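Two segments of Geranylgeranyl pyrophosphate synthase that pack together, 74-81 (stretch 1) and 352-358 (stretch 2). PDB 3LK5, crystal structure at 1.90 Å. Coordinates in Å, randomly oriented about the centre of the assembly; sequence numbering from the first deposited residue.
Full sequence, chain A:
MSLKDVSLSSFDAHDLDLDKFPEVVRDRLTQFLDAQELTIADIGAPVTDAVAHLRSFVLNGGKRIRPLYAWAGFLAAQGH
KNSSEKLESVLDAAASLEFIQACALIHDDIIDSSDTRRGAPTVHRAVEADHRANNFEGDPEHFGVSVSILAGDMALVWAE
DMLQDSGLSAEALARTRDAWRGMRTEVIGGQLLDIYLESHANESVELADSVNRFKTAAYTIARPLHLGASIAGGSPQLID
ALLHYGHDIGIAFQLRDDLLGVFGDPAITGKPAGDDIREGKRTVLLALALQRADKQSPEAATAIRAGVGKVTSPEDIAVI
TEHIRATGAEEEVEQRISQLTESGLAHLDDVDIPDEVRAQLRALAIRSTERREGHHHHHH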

ATOM      1  N   PHE A  74     -11.787  21.932   4.946  1.00 22.34           N
ATOM      2  CA  PHE A  74     -12.904  21.757   5.892  1.00 22.53           C
ATOM      3  C   PHE A  74     -13.384  23.116   6.407  1.00 23.24           C
ATOM      4  O   PHE A  74     -14.588  23.396   6.403  1.00 23.90           O
ATOM      5  CB  PHE A  74     -12.464  20.853   7.060  1.00 23.16           C
ATOM      6  CG  PHE A  74     -13.515  20.675   8.128  1.00 25.27           C
ATOM      7  CD1 PHE A  74     -14.540  19.751   7.966  1.00 24.31           C
ATOM      8  CD2 PHE A  74     -13.466  21.447   9.298  1.00 24.37           C
ATOM      9  CE1 PHE A  74     -15.527  19.588   8.940  1.00 25.27           C
ATOM     10  CE2 PHE A  74     -14.432  21.303  10.285  1.00 25.60           C
ATOM     11  CZ  PHE A  74     -15.485  20.373  10.100  1.00 25.62           C
ATOM     12  N   LEU A  75     -12.450  23.963   6.825  1.00 23.34           N
ATOM     13  CA  LEU A  75     -12.824  25.266   7.370  1.00 24.56           C
ATOM     14  C   LEU A  75     -13.445  26.166   6.279  1.00 25.91           C
ATOM     15  O   LEU A  75     -14.400  26.885   6.547  1.00 27.55           O
ATOM     16  CB  LEU A  75     -11.622  25.970   7.994  1.00 25.93           C
ATOM     17  CG  LEU A  75     -11.022  25.307   9.244  1.00 29.59           C
ATOM     18  CD1 LEU A  75      -9.811  26.110   9.679  1.00 28.09           C
ATOM     19  CD2 LEU A  75     -12.056  25.181  10.377  1.00 27.79           C
ATOM     20  N   ALA A  76     -12.891  26.127   5.074  1.00 25.62           N
ATOM     21  CA  ALA A  76     -13.439  26.897   3.950  1.00 27.48           C
ATOM     22  C   ALA A  76     -14.915  26.552   3.657  1.00 30.15           C
ATOM     23  O   ALA A  76     -15.715  27.455   3.352  1.00 30.47           O
ATOM     24  CB  ALA A  76     -12.563  26.739   2.690  1.00 27.34           C
ATOM     25  N   ALA A  77     -15.273  25.272   3.777  1.00 30.97           N
ATOM     26  CA  ALA A  77     -16.625  24.781   3.491  1.00 34.27           C
ATOM     27  C   ALA A  77     -17.546  24.866   4.682  1.00 38.66           C
ATOM     28  O   ALA A  77     -18.758  24.868   4.550  1.00 38.58           O
ATOM     29  CB  ALA A  77     -16.564  23.329   3.045  1.00 34.00           C
ATOM     30  N   GLN A  78     -16.965  24.852   5.868  1.00 43.33           N
ATOM     31  CA  GLN A  78     -17.776  24.677   7.061  1.00 46.23           C
ATOM     32  C   GLN A  78     -18.331  26.048   7.373  1.00 50.58           C
ATOM     33  O   GLN A  78     -19.344  26.165   8.055  1.00 52.25           O
ATOM     34  CB  GLN A  78     -16.942  24.109   8.207  1.00 44.32           C
ATOM     35  CG  GLN A  78     -17.773  23.386   9.239  1.00 54.81           C
ATOM     36  CD  GLN A  78     -17.389  23.739  10.656  1.00 42.96           C
ATOM     37  OE1 GLN A  78     -17.846  23.104  11.601  1.00 55.13           O
ATOM     38  NE2 GLN A  78     -16.549  24.763  10.817  1.00 54.88           N
ATOM     39  N   GLY A  79     -17.674  27.076   6.837  1.00 53.00           N
ATOM     40  CA  GLY A  79     -18.110  28.478   6.983  1.00 55.76           C
ATOM     41  C   GLY A  79     -18.238  28.929   8.437  1.00 58.75           C
ATOM     42  O   GLY A  79     -17.562  28.395   9.339  1.00 57.71           O
ATOM     43  N   HIS A  80     -19.119  29.909   8.664  1.00 62.21           N
ATOM     44  CA  HIS A  80     -19.385  30.440  10.013  1.00 65.03           C
ATOM     45  C   HIS A  80     -20.282  29.526  10.856  1.00 65.82           C
ATOM     46  O   HIS A  80     -20.691  29.907  11.961  1.00 66.48           O
ATOM     47  CB  HIS A  80     -19.970  31.867   9.947  1.00 66.86           C
ATOM     48  CG  HIS A  80     -19.095  32.848   9.223  1.00 69.78           C
ATOM     49  ND1 HIS A  80     -19.597  33.785   8.340  1.00 68.60           N
ATOM     50  CD2 HIS A  80     -17.750  33.027   9.236  1.00 68.36           C
ATOM     51  CE1 HIS A  80     -18.599  34.499   7.845  1.00 69.40           C
ATOM     52  NE2 HIS A  80     -17.469  34.061   8.373  1.00 69.47           N
ATOM     53  N   LYS A  81     -20.564  28.322  10.345  1.00 65.70           N
ATOM     54  CA  LYS A  81     -21.448  27.354  11.023  1.00 65.20           C
ATOM     55  C   LYS A  81     -20.750  26.106  11.603  1.00 64.19           C
ATOM     56  O   LYS A  81     -19.518  25.995  11.637  1.00 63.99           O
ATOM     57  CB  LYS A  81     -22.630  26.945  10.113  1.00 65.31           C
ATOM     58  CG  LYS A  81     -22.243  26.074   8.925  1.00 67.91           C
ATOM     59  CD  LYS A  81     -23.424  25.715   8.038  1.00 65.32           C
ATOM     60  CE  LYS A  81     -22.974  24.817   6.891  1.00 67.85           C
ATOM     61  NZ  LYS A  81     -22.251  23.611   7.401  1.00 65.39           N
ATOM     62  N   ASP A 352     -17.599  32.454  -1.789  1.00 39.64           N
ATOM     63  CA  ASP A 352     -17.482  33.002  -0.460  1.00 42.15           C
ATOM     64  C   ASP A 352     -16.752  32.029   0.462  1.00 40.86           C
ATOM     65  O   ASP A 352     -17.140  30.865   0.583  1.00 41.13           O
ATOM     66  CB  ASP A 352     -18.851  33.389   0.117  1.00 45.82           C
ATOM     67  CG  ASP A 352     -18.734  34.038   1.491  1.00 71.48           C
ATOM     68  OD1 ASP A 352     -17.882  34.953   1.657  1.00 49.07           O
ATOM     69  OD2 ASP A 352     -19.473  33.621   2.412  1.00 49.01           O
ATOM     70  N   ILE A 353     -15.696  32.525   1.099  1.00 39.50           N
ATOM     71  CA  ILE A 353     -14.885  31.749   2.061  1.00 39.10           C
ATOM     72  C   ILE A 353     -14.706  32.650   3.292  1.00 37.86           C
ATOM     73  O   ILE A 353     -14.498  33.851   3.122  1.00 37.44           O
ATOM     74  CB  ILE A 353     -13.508  31.422   1.427  1.00 39.84           C
ATOM     75  CG1 ILE A 353     -13.658  30.317   0.391  1.00 46.29           C
ATOM     76  CG2 ILE A 353     -12.474  30.996   2.475  1.00 46.33           C
ATOM     77  CD1 ILE A 353     -12.477  30.224  -0.545  1.00 41.54           C
ATOM     78  N   PRO A 354     -14.789  32.095   4.527  1.00 37.33           N
ATOM     79  CA  PRO A 354     -14.606  33.002   5.682  1.00 37.88           C
ATOM     80  C   PRO A 354     -13.308  33.788   5.508  1.00 38.34           C
ATOM     81  O   PRO A 354     -12.318  33.232   4.978  1.00 37.68           O
ATOM     82  CB  PRO A 354     -14.496  32.050   6.881  1.00 37.66           C
ATOM     83  CG  PRO A 354     -15.199  30.794   6.442  1.00 34.28           C
ATOM     84  CD  PRO A 354     -14.975  30.685   4.945  1.00 37.13           C
ATOM     85  N   ASP A 355     -13.308  35.059   5.921  1.00 38.34           N
ATOM     86  CA  ASP A 355     -12.145  35.963   5.719  1.00 38.88           C
ATOM     87  C   ASP A 355     -10.825  35.384   6.183  1.00 36.11           C
ATOM     88  O   ASP A 355      -9.811  35.485   5.484  1.00 35.94           O
ATOM     89  CB  ASP A 355     -12.329  37.295   6.485  1.00 41.86           C
ATOM     90  CG  ASP A 355     -13.279  38.239   5.801  1.00 60.04           C
ATOM     91  OD1 ASP A 355     -13.669  37.936   4.658  1.00 44.07           O
ATOM     92  OD2 ASP A 355     -13.637  39.288   6.410  1.00 44.65           O
ATOM     93  N   GLU A 356     -10.830  34.827   7.391  1.00 34.43           N
ATOM     94  CA  GLU A 356      -9.619  34.319   8.019  1.00 33.85           C
ATOM     95  C   GLU A 356      -9.060  33.092   7.280  1.00 32.77           C
ATOM     96  O   GLU A 356      -7.832  32.908   7.193  1.00 32.08           O
ATOM     97  CB  GLU A 356      -9.874  34.048   9.516  1.00 35.57           C
ATOM     98  CG  GLU A 356      -9.311  32.731  10.090  1.00 69.49           C
ATOM     99  CD  GLU A 356      -7.795  32.749  10.281  1.00 38.91           C
ATOM    100  OE1 GLU A 356      -7.190  33.850  10.249  1.00 69.80           O
ATOM    101  OE2 GLU A 356      -7.208  31.667  10.461  1.00 69.72           O
ATOM    102  N   VAL A 357      -9.957  32.242   6.783  1.00 31.35           N
ATOM    103  CA  VAL A 357      -9.547  31.074   6.008  1.00 30.48           C
ATOM    104  C   VAL A 357      -8.933  31.494   4.658  1.00 29.65           C
ATOM    105  O   VAL A 357      -7.866  30.996   4.266  1.00 28.89           O
ATOM    106  CB  VAL A 357     -10.720  30.102   5.801  1.00 31.46           C
ATOM    107  CG1 VAL A 357     -10.246  28.850   5.056  1.00 32.62           C
ATOM    108  CG2 VAL A 357     -11.328  29.701   7.183  1.00 32.95           C
ATOM    109  N   ARG A 358      -9.577  32.457   3.975  1.00 29.58           N
ATOM    110  CA  ARG A 358      -9.037  32.984   2.727  1.00 31.31           C
ATOM    111  C   ARG A 358      -7.636  33.540   2.938  1.00 30.93           C
ATOM    112  O   ARG A 358      -6.720  33.271   2.146  1.00 31.61           O
ATOM    113  CB  ARG A 358      -9.956  34.069   2.139  1.00 32.94           C
ATOM    114  CG  ARG A 358      -9.432  34.636   0.830  1.00 41.00           C
ATOM    115  CD  ARG A 358     -10.378  35.662   0.219  1.00 35.80           C
ATOM    116  NE  ARG A 358     -11.508  35.047  -0.481  1.00 43.53           N
ATOM    117  CZ  ARG A 358     -12.772  35.184  -0.077  1.00 37.79           C
ATOM    118  NH1 ARG A 358     -13.021  35.897   1.019  1.00 45.14           N
ATOM    119  NH2 ARG A 358     -13.780  34.621  -0.742  1.00 44.17           N
TER
HETATM  120  O   HOH W   1     -17.712  28.740   2.202  1.00 46.85           O
HETATM  121  O   HOH W   2     -15.966  35.980   7.264  1.00 47.16           O

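The end of one helix, residues 74-78, and the loop that follows it pack against the start of a second helix, residues 355-358, and the loop leading into it. The contact is small, burying 287 Å² in total, and it is largely a van der Waals contact: no direct hydrogen bond crosses between the two segments.

Pro354, at the N-cap position of the second helix, is the most extensively covered residue. Its CA-to-CB bond points toward the first segment, and its ring, with C-gamma exo pucker, lies against the last helical turn and the glycine beyond it. Pro354 CD approaches Ala76 O at 3.7 Å, while CG lies 4.0 Å from Leu75 O and 3.8 Å from Gly79 CA. Gly79 is the first residue to leave the helical conformation; its positive phi (57°), which favours glycine, helps form the type II' turn from Gln78 to Lys81. Its CA meets the proline ring at Pro354 CG. Leu75 O, although close to the ring, accepts a hydrogen bond from Gly79 N (3.3 Å).

His80, within the turn, has a CA-to-CB bond that runs sideways. With chi1 at -58° (m), the imidazole nevertheless comes nearer to the other segment, placing NE2 3.9 Å from Pro354 CB in an oblique approach. The same nitrogen is 2.7 Å from the oxygen of water 2, which accepts a hydrogen bond from Asp355 N at 3.1 Å. The ring conformation thus combines van der Waals contact with a water-mediated link to the first turn of the helix.

Val357, three residues after Pro354, also has its CA-to-CB bond directed toward the other segment. In its t rotamer (chi1 -177°), CG2 makes the closest approach to Leu75, 3.8 Å from Leu75 CB, and CG1 the closest approach to Ala76, 3.9 Å from Ala76 CB and 3.8 Å from Ala76 N. Val357 CG1 thus touches both the backbone and the methyl of Ala76. Leu75, in the mt conformation, touches the valine through CB, at the base of its side chain, and its CD1 and CD2 atoms lie farther along.

Ala76 also receives Ile353, whose CG2 lies 4.3 Å from Ala76 CB; the isoleucine is in the mt conformation and its CA-to-CB bond runs sideways. Nearby, water 1 donates hydrogen bonds to both Ala76 O, at 2.6 Å, and Asp352 O, at 2.7 Å. It thereby bridges two backbone acceptors that could not hydrogen-bond to each other directly.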